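Local coordinates for uncharacterized protein C4B3.07 (Schizosaccharomyces pombe, PDB 3QTM) that is required for correct translation termination, directly inhibits Ofd1 and promotes the stability of the transcription factor domain Sre1N, probably by restraining its Ofd1-driven degradation, at residues K220-P225 / L233-A238; P168-S173 / I214-L219. One frame throughout, in Å; residues are numbered along the deposited sequence.

Contact 1: K220-P225 / L233-A238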
# COMPACT_ATOMS: atom_id res chain seq x y z
N LYS A 220 -5.81 3.43 -9.17
CA LYS A 220 -7.03 4.21 -8.99
C LYS A 220 -6.82 5.45 -8.11
O LYS A 220 -7.48 6.47 -8.28
CB LYS A 220 -8.18 3.36 -8.46
CG LYS A 220 -9.52 4.11 -8.47
CD LYS A 220 -10.70 3.24 -8.05
CE LYS A 220 -10.64 1.88 -8.73
NZ LYS A 220 -11.98 1.38 -9.11
N SER A 221 -5.89 5.36 -7.16
CA SER A 221 -5.68 6.47 -6.23
C SER A 221 -5.14 7.72 -6.92
O SER A 221 -5.07 8.79 -6.32
CB SER A 221 -4.75 6.06 -5.08
OG SER A 221 -3.40 6.01 -5.49
N VAL A 222 -4.75 7.59 -8.18
CA VAL A 222 -4.15 8.69 -8.91
C VAL A 222 -4.59 8.76 -10.38
O VAL A 222 -3.90 9.33 -11.21
CB VAL A 222 -2.59 8.64 -8.82
CG1 VAL A 222 -2.13 8.75 -7.38
CG2 VAL A 222 -2.06 7.35 -9.44
N VAL A 223 -5.76 8.19 -10.68
CA VAL A 223 -6.32 8.22 -12.03
C VAL A 223 -6.52 9.64 -12.55
O VAL A 223 -6.09 9.96 -13.66
CB VAL A 223 -7.68 7.47 -12.15
CG1 VAL A 223 -7.48 5.99 -12.01
CG2 VAL A 223 -8.68 7.99 -11.11
N ASP A 224 -7.19 10.47 -11.76
CA ASP A 224 -7.37 11.87 -12.13
C ASP A 224 -6.05 12.42 -12.67
O ASP A 224 -5.07 12.51 -11.94
CB ASP A 224 -7.83 12.68 -10.91
CG ASP A 224 -7.89 14.17 -11.19
OD1 ASP A 224 -7.63 14.57 -12.35
OD2 ASP A 224 -8.21 14.94 -10.26
N PRO A 225 -6.03 12.78 -13.97
CA PRO A 225 -4.80 13.30 -14.58
C PRO A 225 -4.31 14.56 -13.87
O PRO A 225 -3.12 14.87 -13.94
CB PRO A 225 -5.23 13.63 -16.01
CG PRO A 225 -6.41 12.74 -16.26
CD PRO A 225 -7.13 12.69 -14.94
N LEU A 233 3.74 9.69 -8.39
CA LEU A 233 5.02 9.02 -8.18
C LEU A 233 4.95 7.93 -7.12
O LEU A 233 5.43 6.82 -7.33
CB LEU A 233 6.08 10.04 -7.77
CG LEU A 233 6.95 10.59 -8.88
CD1 LEU A 233 7.90 11.67 -8.34
CD2 LEU A 233 7.73 9.43 -9.51
N ILE A 234 4.38 8.26 -5.97
CA ILE A 234 4.29 7.31 -4.88
C ILE A 234 3.52 6.06 -5.31
O ILE A 234 3.95 4.93 -5.06
CB ILE A 234 3.63 7.92 -3.62
CG1 ILE A 234 4.39 9.18 -3.17
CG2 ILE A 234 3.54 6.86 -2.50
CD1 ILE A 234 3.86 9.83 -1.90
N ALA A 235 2.38 6.27 -5.96
CA ALA A 235 1.54 5.19 -6.49
C ALA A 235 2.27 4.34 -7.55
O ALA A 235 2.24 3.11 -7.50
CB ALA A 235 0.24 5.77 -7.08
N GLN A 236 2.91 5.00 -8.51
CA GLN A 236 3.60 4.30 -9.59
C GLN A 236 4.81 3.53 -9.07
O GLN A 236 5.08 2.43 -9.53
CB GLN A 236 4.00 5.27 -10.71
CG GLN A 236 2.84 5.87 -11.50
CD GLN A 236 2.09 4.84 -12.36
OE1 GLN A 236 2.46 3.66 -12.42
NE2 GLN A 236 1.04 5.30 -13.02
N GLU A 237 5.51 4.10 -8.09
CA GLU A 237 6.60 3.37 -7.42
C GLU A 237 6.10 2.08 -6.76
O GLU A 237 6.80 1.05 -6.79
CB GLU A 237 7.29 4.25 -6.37
CG GLU A 237 8.00 5.47 -6.93
CD GLU A 237 9.43 5.18 -7.34
OE1 GLU A 237 9.71 4.03 -7.76
OE2 GLU A 237 10.28 6.09 -7.24
N ALA A 238 4.92 2.12 -6.15
CA ALA A 238 4.36 0.92 -5.53
C ALA A 238 3.95 -0.09 -6.61
O ALA A 238 4.08 -1.30 -6.44
CB ALA A 238 3.16 1.27 -4.64
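V222 and S221, in the loop after helix 213-220, close on one methyl group, A235 CB, on the flank of helix 229-254. Along 233-238, L233 leads away from the loop; its side chain touches I282 of helix 262-285 and D286 beyond it. The side chain of I234 touches Y189 of helix 188-197. A235 follows, and the contact converges on it: its CA lies 7.1 Å from V222 CA, and no other CA pair across the segments is nearer. Both branches of valine bear on the alanine methyl, CG2 of V222 at 3.7 Å from A235 CB and CG1 of V222 at 3.8 Å, so the fork of the valine faces the methyl almost symmetrically. With chi1 at -61°, CG1 stands anti to the carbonyl carbon and CG2 between N and C, which presents both to the helix. S221 OG adds a looser touch at 4.0 Å from A235 CB; its polar need is met by a hydrogen bond to W218 O, so toward A235 it offers only van der Waals contact. At the next position, Q236 brings its end back toward the loop, yet NE2 stays 5.2 Å from V222 CG2; its side chain touches L219, T278 and I282. E237 forms a salt bridge with R291, while A238 meets W218 and Y189. No hydrogen bond crosses the interface, and only 105 Å² is buried. In this tetratricopeptide-repeat array the linker between two consecutive helices thus folds back on the helix it leads into, with P182 against S221 and V222.

Contact 2: P168-S173 / I214-L219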
# COMPACT_ATOMS: atom_id res chain seq x y z
N PRO A 168 -13.84 -5.38 -3.84
CA PRO A 168 -14.84 -4.45 -4.37
C PRO A 168 -14.25 -3.09 -4.74
O PRO A 168 -14.68 -2.50 -5.74
CB PRO A 168 -15.84 -4.27 -3.21
CG PRO A 168 -15.66 -5.46 -2.35
CD PRO A 168 -14.24 -5.94 -2.53
N LEU A 169 -13.31 -2.58 -3.94
CA LEU A 169 -12.75 -1.25 -4.18
C LEU A 169 -11.96 -1.21 -5.48
O LEU A 169 -11.87 -0.16 -6.12
CB LEU A 169 -11.82 -0.82 -3.04
CG LEU A 169 -12.44 -0.70 -1.66
CD1 LEU A 169 -11.37 -0.37 -0.65
CD2 LEU A 169 -13.54 0.36 -1.65
N ALA A 170 -11.38 -2.34 -5.84
CA ALA A 170 -10.52 -2.41 -7.01
C ALA A 170 -11.28 -2.56 -8.34
O ALA A 170 -10.70 -2.45 -9.41
CB ALA A 170 -9.50 -3.53 -6.85
N GLN A 171 -12.58 -2.80 -8.27
CA GLN A 171 -13.38 -2.93 -9.49
C GLN A 171 -13.55 -1.59 -10.19
O GLN A 171 -13.61 -0.54 -9.54
CB GLN A 171 -14.76 -3.52 -9.18
CG GLN A 171 -14.71 -4.91 -8.56
CD GLN A 171 -13.67 -5.80 -9.22
OE1 GLN A 171 -12.78 -6.36 -8.55
NE2 GLN A 171 -13.75 -5.93 -10.54
N ASP A 172 -13.62 -1.62 -11.52
CA ASP A 172 -13.83 -0.39 -12.28
C ASP A 172 -15.16 0.25 -11.92
O ASP A 172 -15.28 1.47 -11.92
CB ASP A 172 -13.78 -0.67 -13.78
CG ASP A 172 -12.44 -1.21 -14.22
OD1 ASP A 172 -11.56 -1.42 -13.35
OD2 ASP A 172 -12.25 -1.42 -15.43
N SER A 173 -16.15 -0.57 -11.60
CA SER A 173 -17.45 -0.05 -11.15
C SER A 173 -17.33 0.85 -9.91
O SER A 173 -18.16 1.73 -9.69
CB SER A 173 -18.42 -1.19 -10.88
OG SER A 173 -18.17 -1.78 -9.61
N ILE A 214 -4.26 -5.23 -5.78
CA ILE A 214 -3.33 -4.28 -5.16
C ILE A 214 -2.96 -3.22 -6.17
O ILE A 214 -2.97 -2.03 -5.90
CB ILE A 214 -2.03 -4.97 -4.71
CG1 ILE A 214 -2.27 -5.77 -3.43
CG2 ILE A 214 -0.91 -3.94 -4.48
CD1 ILE A 214 -1.15 -6.77 -3.10
N THR A 215 -2.64 -3.69 -7.37
CA THR A 215 -2.17 -2.84 -8.44
C THR A 215 -3.27 -1.92 -8.94
O THR A 215 -3.04 -0.74 -9.17
CB THR A 215 -1.62 -3.72 -9.58
OG1 THR A 215 -0.25 -4.04 -9.28
CG2 THR A 215 -1.69 -3.00 -10.91
N ALA A 216 -4.48 -2.46 -9.09
CA ALA A 216 -5.60 -1.64 -9.51
C ALA A 216 -5.86 -0.51 -8.52
O ALA A 216 -6.21 0.60 -8.90
CB ALA A 216 -6.86 -2.51 -9.69
N LEU A 217 -5.68 -0.80 -7.23
CA LEU A 217 -5.92 0.20 -6.19
C LEU A 217 -4.92 1.37 -6.24
O LEU A 217 -5.30 2.54 -6.20
CB LEU A 217 -5.94 -0.45 -4.80
CG LEU A 217 -7.19 -1.33 -4.51
CD1 LEU A 217 -7.11 -2.00 -3.17
CD2 LEU A 217 -8.50 -0.55 -4.62
N TRP A 218 -3.64 1.05 -6.34
CA TRP A 218 -2.64 2.11 -6.42
C TRP A 218 -2.95 2.99 -7.61
O TRP A 218 -2.95 4.22 -7.51
CB TRP A 218 -1.22 1.54 -6.53
CG TRP A 218 -0.65 1.04 -5.23
CD1 TRP A 218 -0.40 -0.26 -4.89
CD2 TRP A 218 -0.24 1.83 -4.10
NE1 TRP A 218 0.13 -0.33 -3.62
CE2 TRP A 218 0.24 0.94 -3.12
CE3 TRP A 218 -0.23 3.21 -3.83
CZ2 TRP A 218 0.73 1.38 -1.88
CZ3 TRP A 218 0.25 3.64 -2.60
CH2 TRP A 218 0.73 2.73 -1.64
N LEU A 219 -3.24 2.37 -8.75
CA LEU A 219 -3.54 3.11 -9.96
C LEU A 219 -4.77 3.98 -9.78
O LEU A 219 -4.77 5.13 -10.18
CB LEU A 219 -3.72 2.17 -11.16
CG LEU A 219 -2.45 1.48 -11.66
CD1 LEU A 219 -2.76 0.39 -12.69
CD2 LEU A 219 -1.50 2.52 -12.25
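The peptide group joining L169 to A170 carries a methyl on one face: CD2 of L217 lies 3.6 Å from L169 C and equally far from A170 N, above the peptide and displaced from the C-N bond toward the oxygen side. At the carbonyl edge, L169 O takes a weak hydrogen bond from K220 NZ, which is displaced to the side of the plane away from the methyl. The setting is an all-helical array of the tetratricopeptide-repeat class, in which the weakly bonded last turn of helix 151-170 meets the short helix 213-220 across 40 intervening residues. Q171 N makes only a weak bond to P168 O, and the helix is kinked at P168, whose N has no bond to the turn before. The backbones come close at A170, whose CA is 5.4 Å from L217 CA; the methyl of A170 adds little bulk there. A216 CB points at the other segment and stops 3.9 Å from A170 O, a packing contact without a hydrogen bond. L217, by contrast, starts off obliquely and reaches inward with its end; chi1 of -71° and an extended chi2 of 177° carry CD2 across to the peptide. That same methyl also touches L169 CB, at 3.7 Å, and A170 CB, at 3.9 Å. L169 further touches F122 and L123 of helix 119-142 and F177, whereas L217 is backed by L185 and L188. All pairings across the 168 Å² interface are van der Waals, the alanine methyls included: A170 CB is 4.0 Å from A216 CB.

In the fold
Both contacts are largely buried and lie 11 to 12 Å from the centre of the chain; neither is a surface contact. Contact 2 uses helix 213-220 itself, packed against the end of helix 151-170, and contact 1 the loop that follows it, packed against helix 229-254. Neither has a hydrogen bond between its segments. Their chemistry differs in that contact 1 sets side chain against side chain, while contact 2 sets side chain largely against backbone. They touch directly through W218: A235 CB of contact 1 packs 3.6 Å from W218 O, and A238 CB lies 3.3 Å from W218 CE2. Contact 2 joins parts far apart in sequence, contact 1 neighbours along the chain.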